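Local coordinates for predicted flavin-nucleotide-binding protein from COG3576 family structurally related to pyridoxine 5'-phosphate oxidase (Lactobacillus delbrueckii subsp. bulgaricus, PDB 2HTD) that is of uncharacterised function but probably binds a flavin nucleotide and is structurally akin to pyridoxamine 5'-phosphate oxidase, at residues V33-F36 with K37-V41; Y79-I82 with K83-S86; E108-D112 with D113-K117. One frame throughout, in Å; residues are numbered along the deposited sequence.

Interaction 1 (V33-F36 with K37-V41)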
ATOM      1  N   VAL B  33      11.818   3.913  12.859  1.00 11.20           N
ATOM      2  CA  VAL B  33      12.843   4.380  11.941  1.00 10.53           C
ATOM      3  C   VAL B  33      13.581   3.199  11.321  1.00  9.80           C
ATOM      4  O   VAL B  33      13.793   3.128  10.105  1.00  9.86           O
ATOM      5  CB  VAL B  33      13.853   5.291  12.675  1.00  9.46           C
ATOM      6  CG1 VAL B  33      15.107   5.466  11.792  1.00 11.36           C
ATOM      7  CG2 VAL B  33      13.241   6.651  13.041  1.00 10.66           C
ATOM      8  N   ASN B  34      13.963   2.233  12.133  1.00  9.52           N
ATOM      9  CA  ASN B  34      14.659   1.061  11.576  1.00  9.80           C
ATOM     10  C   ASN B  34      13.788   0.187  10.715  1.00  9.69           C
ATOM     11  O   ASN B  34      14.263  -0.380   9.733  1.00 12.55           O
ATOM     12  CB  ASN B  34      15.303   0.275  12.695  1.00 10.42           C
ATOM     13  CG  ASN B  34      16.520   0.978  13.232  1.00 15.76           C
ATOM     14  OD1 ASN B  34      17.202   1.698  12.493  1.00 15.45           O
ATOM     15  ND2 ASN B  34      16.821   0.766  14.512  1.00  9.54           N
ATOM     16  N   LEU B  35      12.493   0.121  10.995  1.00 10.18           N
ATOM     17  CA  LEU B  35      11.603  -0.536  10.024  1.00  8.69           C
ATOM     18  C   LEU B  35      11.656   0.077   8.618  1.00  9.66           C
ATOM     19  O   LEU B  35      11.746  -0.649   7.628  1.00 11.31           O
ATOM     20  CB  LEU B  35      10.145  -0.551  10.499  1.00 11.35           C
ATOM     21  CG  LEU B  35       9.771  -1.643  11.507  1.00 14.80           C
ATOM     22  CD1 LEU B  35       8.416  -1.350  12.163  1.00 14.02           C
ATOM     23  CD2 LEU B  35       9.713  -3.004  10.818  1.00 15.73           C
ATOM     24  N   PHE B  36      11.572   1.418   8.573  1.00 12.71           N
ATOM     25  CA  PHE B  36      11.660   2.154   7.330  1.00 12.09           C
ATOM     26  C   PHE B  36      12.998   2.009   6.652  1.00 11.35           C
ATOM     27  O   PHE B  36      13.046   1.876   5.436  1.00 13.69           O
ATOM     28  CB  PHE B  36      11.304   3.649   7.470  1.00 12.39           C
ATOM     29  CG  PHE B  36       9.831   3.917   7.475  1.00 10.63           C
ATOM     30  CD1 PHE B  36       9.078   3.821   6.318  1.00 14.18           C
ATOM     31  CD2 PHE B  36       9.194   4.212   8.664  1.00 12.76           C
ATOM     32  CE1 PHE B  36       7.710   4.047   6.352  1.00 13.88           C
ATOM     33  CE2 PHE B  36       7.834   4.432   8.694  1.00 12.51           C
ATOM     34  CZ  PHE B  36       7.094   4.356   7.533  1.00 12.43           C
ATOM     35  N   LYS B  37      14.058   1.986   7.431  1.00 13.17           N
ATOM     36  CA  LYS B  37      15.397   1.836   6.869  1.00 12.55           C
ATOM     37  C   LYS B  37      15.666   0.458   6.271  1.00 14.99           C
ATOM     38  O   LYS B  37      16.376   0.365   5.266  1.00 14.99           O
ATOM     39  CB  LYS B  37      16.455   2.145   7.925  1.00 13.00           C
ATOM     40  CG  LYS B  37      16.582   3.590   8.215  1.00 14.63           C
ATOM     41  CD  LYS B  37      17.764   3.825   9.183  1.00 14.11           C
ATOM     42  CE  LYS B  37      17.914   5.285   9.518  1.00 25.51           C
ATOM     43  NZ  LYS B  37      18.940   5.518  10.580  1.00 26.87           N
ATOM     44  N   ASN B  38      15.139  -0.587   6.906  1.00 14.01           N
ATOM     45  CA  ASN B  38      15.592  -1.967   6.704  1.00 15.64           C
ATOM     46  C   ASN B  38      14.681  -2.797   5.822  1.00 14.90           C
ATOM     47  O   ASN B  38      15.009  -3.946   5.467  1.00 17.14           O
ATOM     48  CB  ASN B  38      15.705  -2.704   8.054  1.00 18.28           C
ATOM     49  CG  ASN B  38      16.806  -2.132   8.966  1.00 20.13           C
ATOM     50  OD1 ASN B  38      17.634  -1.322   8.552  1.00 26.69           O
ATOM     51  ND2 ASN B  38      16.789  -2.551  10.216  1.00 26.44           N
ATOM     52  N   ASN B  39      13.508  -2.275   5.501  1.00 16.10           N
ATOM     53  CA  ASN B  39      12.543  -3.038   4.713  1.00 14.31           C
ATOM     54  C   ASN B  39      12.094  -2.275   3.485  1.00 14.29           C
ATOM     55  O   ASN B  39      12.205  -1.060   3.411  1.00 17.42           O
ATOM     56  CB  ASN B  39      11.324  -3.391   5.583  1.00 17.41           C
ATOM     57  CG  ASN B  39      11.671  -4.281   6.711  1.00 19.90           C
ATOM     58  OD1 ASN B  39      11.807  -5.501   6.528  1.00 21.47           O
ATOM     59  ND2 ASN B  39      11.879  -3.690   7.912  1.00 15.51           N
ATOM     60  N   LEU B  40      11.595  -3.013   2.484  1.00 14.34           N
ATOM     61  CA  LEU B  40      11.037  -2.427   1.314  1.00 15.17           C
ATOM     62  C   LEU B  40       9.751  -1.728   1.724  1.00 13.27           C
ATOM     63  O   LEU B  40       8.842  -2.356   2.297  1.00 17.01           O
ATOM     64  CB  LEU B  40      10.733  -3.518   0.271  1.00 15.54           C
ATOM     65  CG  LEU B  40      10.129  -3.042  -1.046  1.00 16.66           C
ATOM     66  CD1 LEU B  40      10.979  -1.980  -1.773  1.00 16.21           C
ATOM     67  CD2 LEU B  40       9.879  -4.258  -1.934  1.00 15.17           C
ATOM     68  N   VAL B  41       9.674  -0.428   1.464  1.00 12.79           N
ATOM     69  CA  VAL B  41       8.515   0.396   1.826  1.00 10.95           C
ATOM     70  C   VAL B  41       7.502   0.401   0.687  1.00 12.81           C
ATOM     71  O   VAL B  41       7.873   0.474  -0.485  1.00 17.66           O
ATOM     72  CB  VAL B  41       8.999   1.815   2.182  1.00 16.25           C
ATOM     73  CG1 VAL B  41       7.850   2.794   2.471  1.00 14.85           C
ATOM     74  CG2 VAL B  41       9.922   1.652   3.386  1.00 14.76           C
TER
HETATM   75  O   HOH W   1      18.953   0.230  10.617  1.00 40.37           O
HETATM   76  O   HOH W   2      18.391   4.199  12.960  1.00 40.93           O
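Lys37 follows Val33 one turn along the helix, and the two side chains run side by side. Their backbones are joined by the helical bond from Lys37 N to Val33 O, and beyond it the extended lysine chain brings CE to 3.6 Å from Val33 CG1. The ammonium carries on past the valine methyl to a water, which donates to Asn34 OD1. Asn38 closes the next turn, its N bonded to Asn34 O at 3.0 Å. A second water, donating to both Asn34 OD1 and Asn38 OD1, ties the two amides together, so Asn34 OD1 accepts from two waters. Asn39 is the first residue to leave the helix, yet its side chain turns back: ND2 donates to Leu35 O over 3.1 Å, almost straight at 162°, in the carbonyl plane and on a lone pair. With CG beside the backbone N (chi1 -64°), the amide crosses Leu35 at a slant, ND2 3.7 Å from CD2. The backbone bonds to Leu35 O, from Asn38 N and Asn39 N, are both weak, so the side-chain N-H is its firmer partner. A leucine at Asn39 would probably leave Leu35 O with just those weak bonds and the helix end less firmly closed. Val41 CG2 comes to 3.7 Å from Phe36 CD1, the side chains crossing at about a right angle. Helix 30-38 thus lies over the sheet: Phe36 reaches Leu90, Ala92, Val101 and Val103 on strands 88-94 and 99-110, Val33 packs on Val62, and Val41 pairs by backbone with Lys57.

Interaction 2 (Y79-I82 with K83-S86)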
ATOM      1  N   TYR B  79       3.163   9.715  -8.739  1.00 16.29           N
ATOM      2  CA  TYR B  79       3.675  11.063  -8.893  1.00 15.32           C
ATOM      3  C   TYR B  79       2.574  11.985  -9.371  1.00 13.87           C
ATOM      4  O   TYR B  79       2.410  13.069  -8.834  1.00 15.60           O
ATOM      5  CB  TYR B  79       4.883  11.093  -9.812  1.00 17.57           C
ATOM      6  CG  TYR B  79       5.131  12.464 -10.415  1.00 22.63           C
ATOM      7  CD1 TYR B  79       5.775  13.450  -9.697  1.00 26.21           C
ATOM      8  CD2 TYR B  79       4.677  12.772 -11.684  1.00 20.59           C
ATOM      9  CE1 TYR B  79       5.990  14.716 -10.235  1.00 26.41           C
ATOM     10  CE2 TYR B  79       4.877  14.040 -12.241  1.00 29.05           C
ATOM     11  CZ  TYR B  79       5.536  15.011 -11.497  1.00 29.67           C
ATOM     12  OH  TYR B  79       5.750  16.278 -12.048  1.00 33.78           O
ATOM     13  N   GLU B  80       1.812  11.559 -10.377  1.00 13.77           N
ATOM     14  CA  GLU B  80       0.698  12.367 -10.870  1.00 13.54           C
ATOM     15  C   GLU B  80      -0.328  12.616  -9.762  1.00 13.74           C
ATOM     16  O   GLU B  80      -0.869  13.708  -9.686  1.00 13.13           O
ATOM     17  CB  GLU B  80       0.010  11.686 -12.041  1.00 14.22           C
ATOM     18  CG  GLU B  80       0.914  11.574 -13.282  1.00 22.17           C
ATOM     19  CD  GLU B  80       1.236  12.907 -14.002  1.00 31.76           C
ATOM     20  OE1 GLU B  80       0.683  13.990 -13.659  1.00 33.26           O
ATOM     21  OE2 GLU B  80       2.061  12.856 -14.946  1.00 37.83           O
ATOM     22  N   ASN B  81      -0.587  11.626  -8.898  1.00 12.38           N
ATOM     23  CA  ASN B  81      -1.534  11.825  -7.776  1.00 11.99           C
ATOM     24  C   ASN B  81      -1.005  12.837  -6.782  1.00 12.87           C
ATOM     25  O   ASN B  81      -1.732  13.728  -6.324  1.00 11.65           O
ATOM     26  CB  ASN B  81      -1.886  10.538  -7.052  1.00 12.81           C
ATOM     27  CG  ASN B  81      -2.635   9.565  -7.910  1.00 13.38           C
ATOM     28  OD1 ASN B  81      -3.211   9.934  -8.935  1.00 12.45           O
ATOM     29  ND2 ASN B  81      -2.628   8.302  -7.506  1.00 14.19           N
ATOM     30  N   ILE B  82       0.287  12.731  -6.485  1.00 11.75           N
ATOM     31  CA  ILE B  82       0.934  13.659  -5.558  1.00 13.90           C
ATOM     32  C   ILE B  82       0.924  15.066  -6.141  1.00 15.45           C
ATOM     33  O   ILE B  82       0.630  16.026  -5.433  1.00 15.51           O
ATOM     34  CB  ILE B  82       2.345  13.214  -5.200  1.00 16.51           C
ATOM     35  CG1 ILE B  82       2.297  12.011  -4.238  1.00 16.15           C
ATOM     36  CG2 ILE B  82       3.145  14.389  -4.565  1.00 17.76           C
ATOM     37  CD1 ILE B  82       3.634  11.249  -4.053  1.00 16.99           C
ATOM     38  N   LYS B  83       1.200  15.177  -7.436  1.00 15.42           N
ATOM     39  CA  LYS B  83       1.223  16.487  -8.112  1.00 17.64           C
ATOM     40  C   LYS B  83      -0.171  17.111  -8.099  1.00 16.14           C
ATOM     41  O   LYS B  83      -0.319  18.333  -8.179  1.00 19.22           O
ATOM     42  CB  LYS B  83       1.782  16.332  -9.537  1.00 17.94           C
ATOM     43  CG  LYS B  83       1.643  17.563 -10.427  1.00 27.06           C
ATOM     44  CD  LYS B  83       2.151  17.345 -11.878  1.00 25.21           C
ATOM     45  CE  LYS B  83       1.580  18.373 -12.822  1.00 33.02           C
ATOM     46  NZ  LYS B  83       2.495  18.586 -13.972  1.00 36.66           N
ATOM     47  N   ARG B  84      -1.205  16.279  -8.004  1.00 16.79           N
ATOM     48  CA  ARG B  84      -2.589  16.746  -7.960  1.00 17.46           C
ATOM     49  C   ARG B  84      -3.073  17.011  -6.530  1.00 16.37           C
ATOM     50  O   ARG B  84      -4.212  17.425  -6.332  1.00 18.97           O
ATOM     51  CB  ARG B  84      -3.483  15.695  -8.618  1.00 19.67           C
ATOM     52  CG  ARG B  84      -4.889  16.100  -8.914  1.00 25.44           C
ATOM     53  CD  ARG B  84      -5.683  14.908  -9.428  1.00 26.02           C
ATOM     54  NE  ARG B  84      -5.133  14.361 -10.676  1.00 31.60           N
ATOM     55  CZ  ARG B  84      -4.589  13.148 -10.825  1.00 34.72           C
ATOM     56  NH1 ARG B  84      -4.502  12.285  -9.813  1.00 29.61           N
ATOM     57  NH2 ARG B  84      -4.133  12.782 -12.022  1.00 41.71           N
ATOM     58  N   GLY B  85      -2.216  16.778  -5.548  1.00 15.24           N
ATOM     59  CA  GLY B  85      -2.505  17.120  -4.151  1.00 14.50           C
ATOM     60  C   GLY B  85      -2.731  15.980  -3.188  1.00 16.38           C
ATOM     61  O   GLY B  85      -3.022  16.208  -1.994  1.00 14.45           O
ATOM     62  N   SER B  86      -2.592  14.752  -3.667  1.00 13.47           N
ATOM     63  CA  SER B  86      -2.790  13.610  -2.777  1.00 11.93           C
ATOM     64  C   SER B  86      -1.874  13.633  -1.559  1.00 12.80           C
ATOM     65  O   SER B  86      -0.673  13.907  -1.673  1.00 14.23           O
ATOM     66  CB  SER B  86      -2.530  12.293  -3.493  1.00 12.55           C
ATOM     67  OG  SER B  86      -2.907  11.207  -2.681  1.00 14.37           O
TER
HETATM   68  O   HOH W   3      -3.396   9.666 -11.769  1.00 49.96           O
HETATM   69  O   HOH W   4       0.637  16.253  -3.005  1.00 46.11           O
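Asn81 and Arg84 run side by side at the end of helix 77-83, with amide and guanidinium planes turned 56° apart. Arg84 NH1 donates a bent hydrogen bond to Asn81 OD1 at 2.8 Å, the oxygen lying close to the guanidinium plane at its edge. A bend at chi3 (-61°) folds the arginine back over the helix, where one guanidinium face looks onto Glu80 O. A water donating to Asn81 OD1 and accepting from Arg84 NH2 bridges the same two groups. On another flank Lys83 crosses Tyr79 obliquely: Lys83 CB lies over one face of the ring, and the extended chain carries CD to 3.8 Å from Tyr79 OH, whose own hydrogen bond goes to Glu111. Helix 77-83 ends in a Schellman motif. Ser86 N reaches back to Asn81 O at 3.0 Å and Gly85 N to Ile82 O at 2.9 Å. Gly85 has a phi of 110°, where a CB would press against the carbonyl oxygen of Arg84. Asn81 thus works through three polar atoms: its carbonyl O closes the helix, OD1 holds Arg84, and ND2 donates to Thr45 OG1. The positive guanidinium beside the helix's last carbonyls would probably ease the negative end of the helix dipole.

Interaction 3 (E108-D112 with D113-K117)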
ATOM      1  N   GLU B 108       6.235  17.014  -0.351  1.00 11.05           N
ATOM      2  CA  GLU B 108       6.891  18.259  -0.785  1.00 14.85           C
ATOM      3  C   GLU B 108       7.815  17.820  -1.907  1.00 10.71           C
ATOM      4  O   GLU B 108       8.786  17.099  -1.675  1.00 10.62           O
ATOM      5  CB  GLU B 108       7.635  18.865   0.418  1.00 16.78           C
ATOM      6  CG  GLU B 108       8.762  19.874   0.154  1.00 24.54           C
ATOM      7  CD  GLU B 108       9.612  20.178   1.421  1.00 22.62           C
ATOM      8  OE1 GLU B 108       9.055  20.830   2.328  1.00 33.43           O
ATOM      9  OE2 GLU B 108      10.822  19.794   1.506  1.00 18.48           O
ATOM     10  N   VAL B 109       7.491  18.186  -3.142  1.00 11.47           N
ATOM     11  CA  VAL B 109       8.242  17.682  -4.276  1.00 11.72           C
ATOM     12  C   VAL B 109       9.248  18.704  -4.786  1.00 11.23           C
ATOM     13  O   VAL B 109       8.895  19.866  -4.996  1.00 11.26           O
ATOM     14  CB  VAL B 109       7.309  17.306  -5.439  1.00 13.03           C
ATOM     15  CG1 VAL B 109       8.103  16.801  -6.637  1.00 16.66           C
ATOM     16  CG2 VAL B 109       6.269  16.269  -4.991  1.00 15.09           C
ATOM     17  N   HIS B 110      10.477  18.256  -5.023  1.00  9.08           N
ATOM     18  CA  HIS B 110      11.555  19.109  -5.476  1.00 10.10           C
ATOM     19  C   HIS B 110      12.024  18.563  -6.777  1.00 12.26           C
ATOM     20  O   HIS B 110      12.583  17.479  -6.815  1.00 13.04           O
ATOM     21  CB  HIS B 110      12.681  19.056  -4.487  1.00  8.61           C
ATOM     22  CG  HIS B 110      12.315  19.564  -3.138  1.00 13.39           C
ATOM     23  ND1 HIS B 110      12.505  20.877  -2.774  1.00 15.47           N
ATOM     24  CD2 HIS B 110      11.810  18.939  -2.055  1.00 13.10           C
ATOM     25  CE1 HIS B 110      12.113  21.044  -1.528  1.00 15.06           C
ATOM     26  NE2 HIS B 110      11.693  19.882  -1.067  1.00 10.25           N
ATOM     27  N   GLU B 111      11.768  19.284  -7.861  1.00 14.06           N
ATOM     28  CA  GLU B 111      12.042  18.753  -9.202  1.00 18.14           C
ATOM     29  C   GLU B 111      13.458  19.095  -9.652  1.00 18.08           C
ATOM     30  O   GLU B 111      14.273  18.191  -9.897  1.00 20.84           O
ATOM     31  CB  GLU B 111      10.970  19.211 -10.202  1.00 17.61           C
ATOM     32  CG  GLU B 111       9.579  18.610  -9.863  1.00 23.07           C
ATOM     33  CD  GLU B 111       8.524  18.788 -10.956  1.00 26.04           C
ATOM     34  OE1 GLU B 111       8.847  19.366 -12.023  1.00 25.52           O
ATOM     35  OE2 GLU B 111       7.366  18.344 -10.728  1.00 34.12           O
ATOM     36  N   ASP B 112      13.777  20.381  -9.716  1.00 17.59           N
ATOM     37  CA  ASP B 112      15.119  20.802 -10.148  1.00 18.49           C
ATOM     38  C   ASP B 112      15.585  22.091  -9.474  1.00 14.87           C
ATOM     39  O   ASP B 112      16.244  22.930 -10.080  1.00 14.07           O
ATOM     40  CB  ASP B 112      15.163  20.948 -11.681  1.00 20.18           C
ATOM     41  CG  ASP B 112      16.592  21.148 -12.220  1.00 25.68           C
ATOM     42  OD1 ASP B 112      17.524  20.424 -11.783  1.00 29.85           O
ATOM     43  OD2 ASP B 112      16.777  22.042 -13.074  1.00 38.27           O
ATOM     44  N   ASP B 113      15.229  22.241  -8.210  1.00 12.36           N
ATOM     45  CA  ASP B 113      15.693  23.372  -7.430  1.00 10.17           C
ATOM     46  C   ASP B 113      17.048  23.026  -6.839  1.00  8.49           C
ATOM     47  O   ASP B 113      17.570  21.946  -7.046  1.00  7.37           O
ATOM     48  CB  ASP B 113      14.659  23.767  -6.360  1.00  9.78           C
ATOM     49  CG  ASP B 113      14.262  22.614  -5.447  1.00 14.62           C
ATOM     50  OD1 ASP B 113      14.999  21.614  -5.364  1.00 12.51           O
ATOM     51  OD2 ASP B 113      13.196  22.706  -4.797  1.00 12.25           O
ATOM     52  N   ASP B 114      17.668  23.950  -6.127  1.00  8.64           N
ATOM     53  CA  ASP B 114      18.992  23.694  -5.616  1.00  8.00           C
ATOM     54  C   ASP B 114      18.976  22.581  -4.566  1.00  7.42           C
ATOM     55  O   ASP B 114      19.950  21.853  -4.415  1.00  8.61           O
ATOM     56  CB  ASP B 114      19.623  24.983  -5.061  1.00 11.25           C
ATOM     57  CG  ASP B 114      19.946  25.994  -6.152  1.00 14.43           C
ATOM     58  OD1 ASP B 114      19.949  25.645  -7.364  1.00 18.11           O
ATOM     59  OD2 ASP B 114      20.223  27.155  -5.795  1.00 21.56           O
ATOM     60  N   TYR B 115      17.889  22.433  -3.831  1.00  8.10           N
ATOM     61  CA  TYR B 115      17.810  21.324  -2.867  1.00 10.34           C
ATOM     62  C   TYR B 115      17.851  19.988  -3.563  1.00  8.13           C
ATOM     63  O   TYR B 115      18.619  19.085  -3.166  1.00 11.33           O
ATOM     64  CB  TYR B 115      16.542  21.428  -2.039  1.00  9.58           C
ATOM     65  CG  TYR B 115      16.401  20.322  -1.039  1.00  9.47           C
ATOM     66  CD1 TYR B 115      17.220  20.253   0.085  1.00 13.80           C
ATOM     67  CD2 TYR B 115      15.417  19.358  -1.181  1.00 12.31           C
ATOM     68  CE1 TYR B 115      17.071  19.214   1.025  1.00 13.17           C
ATOM     69  CE2 TYR B 115      15.277  18.344  -0.267  1.00  8.95           C
ATOM     70  CZ  TYR B 115      16.082  18.279   0.838  1.00 16.21           C
ATOM     71  OH  TYR B 115      15.880  17.266   1.747  1.00 14.25           O
ATOM     72  N   ALA B 116      17.038  19.840  -4.608  1.00  7.56           N
ATOM     73  CA  ALA B 116      17.045  18.632  -5.413  1.00 10.12           C
ATOM     74  C   ALA B 116      18.453  18.351  -5.964  1.00  9.41           C
ATOM     75  O   ALA B 116      18.952  17.216  -5.917  1.00  8.77           O
ATOM     76  CB  ALA B 116      16.084  18.777  -6.568  1.00  9.99           C
ATOM     77  N   LYS B 117      19.091  19.376  -6.511  1.00 12.47           N
ATOM     78  CA  LYS B 117      20.404  19.194  -7.056  1.00 13.09           C
ATOM     79  C   LYS B 117      21.407  18.691  -6.020  1.00 14.74           C
ATOM     80  O   LYS B 117      22.271  17.864  -6.344  1.00 14.60           O
ATOM     81  CB  LYS B 117      20.894  20.505  -7.676  1.00 13.61           C
ATOM     82  CG  LYS B 117      20.120  20.897  -8.933  1.00 16.33           C
ATOM     83  CD  LYS B 117      20.723  22.150  -9.525  1.00 15.33           C
ATOM     84  CE  LYS B 117      19.801  22.851 -10.474  1.00 26.73           C
ATOM     85  NZ  LYS B 117      20.161  24.305 -10.483  1.00 34.67           N
TER
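His110 ND1 donates to Asp113 OD2 across the turn, in a bond 2.8 Å long and 163° at the hydrogen. The oxygen lies close to the imidazole plane and accepts the N-H on its syn lone pair, with ring and carboxylate planes 53° apart. The other carboxylate oxygen, Asp113 OD1, accepts from Ala116 N at 2.8 Å, making Asp113 the N-cap of helix 114-120. Its CG sits between backbone N and carbonyl carbon (chi1 55°), which turns one oxygen to the helix and leaves the other facing the histidine. On its far side His110 NE2 donates to Glu108 OE2 at 2.7 Å, in the ring plane. With both nitrogens donating to carboxylates, the imidazole is held against rotation and is likely to carry a positive charge. Tyr115 sets its edge toward one face of this ring, centroids 4.7 Å apart, with CD2 over the centre in a tilted edge-to-face stack. Ala116 CB sits against the carbonyl oxygens of His110 and Glu111. Lys117 CE passes 3.6 Å from Asp112 OD1, while its NZ makes a weak salt bridge with Asp114 OD1. The whole turn joins the end of strand 99-110 to helix 114-120, and both sides meet the adjacent strand 129-139: His110 pairs by backbone with Val130, and Tyr115 OH bonds to Asn132 ND2.

Interactions 2 and 3 are in direct contact although their centres are about 16 Å apart. Tyr79 OH and Glu111 OE2 stand 2.9 Å apart in a probable hydrogen bond, and Ile82 CG2 meets Val109 CG2 at 3.7 Å. Helix 77-83 is thereby tied to the C-terminal end of strand 99-110 and to the turn into helix 114-120. Interaction 1 stands apart: its centre is about 24 Å from each of the others, and its nearest atoms lie about 11 Å from interaction 2 and about 14 Å from interaction 3. Interactions 1 and 2 fall on opposite sides of the chain's centre. Strand 99-110 is common ground: it receives side chains from helix 30-38 and from Ile82, and its end opens interaction 3.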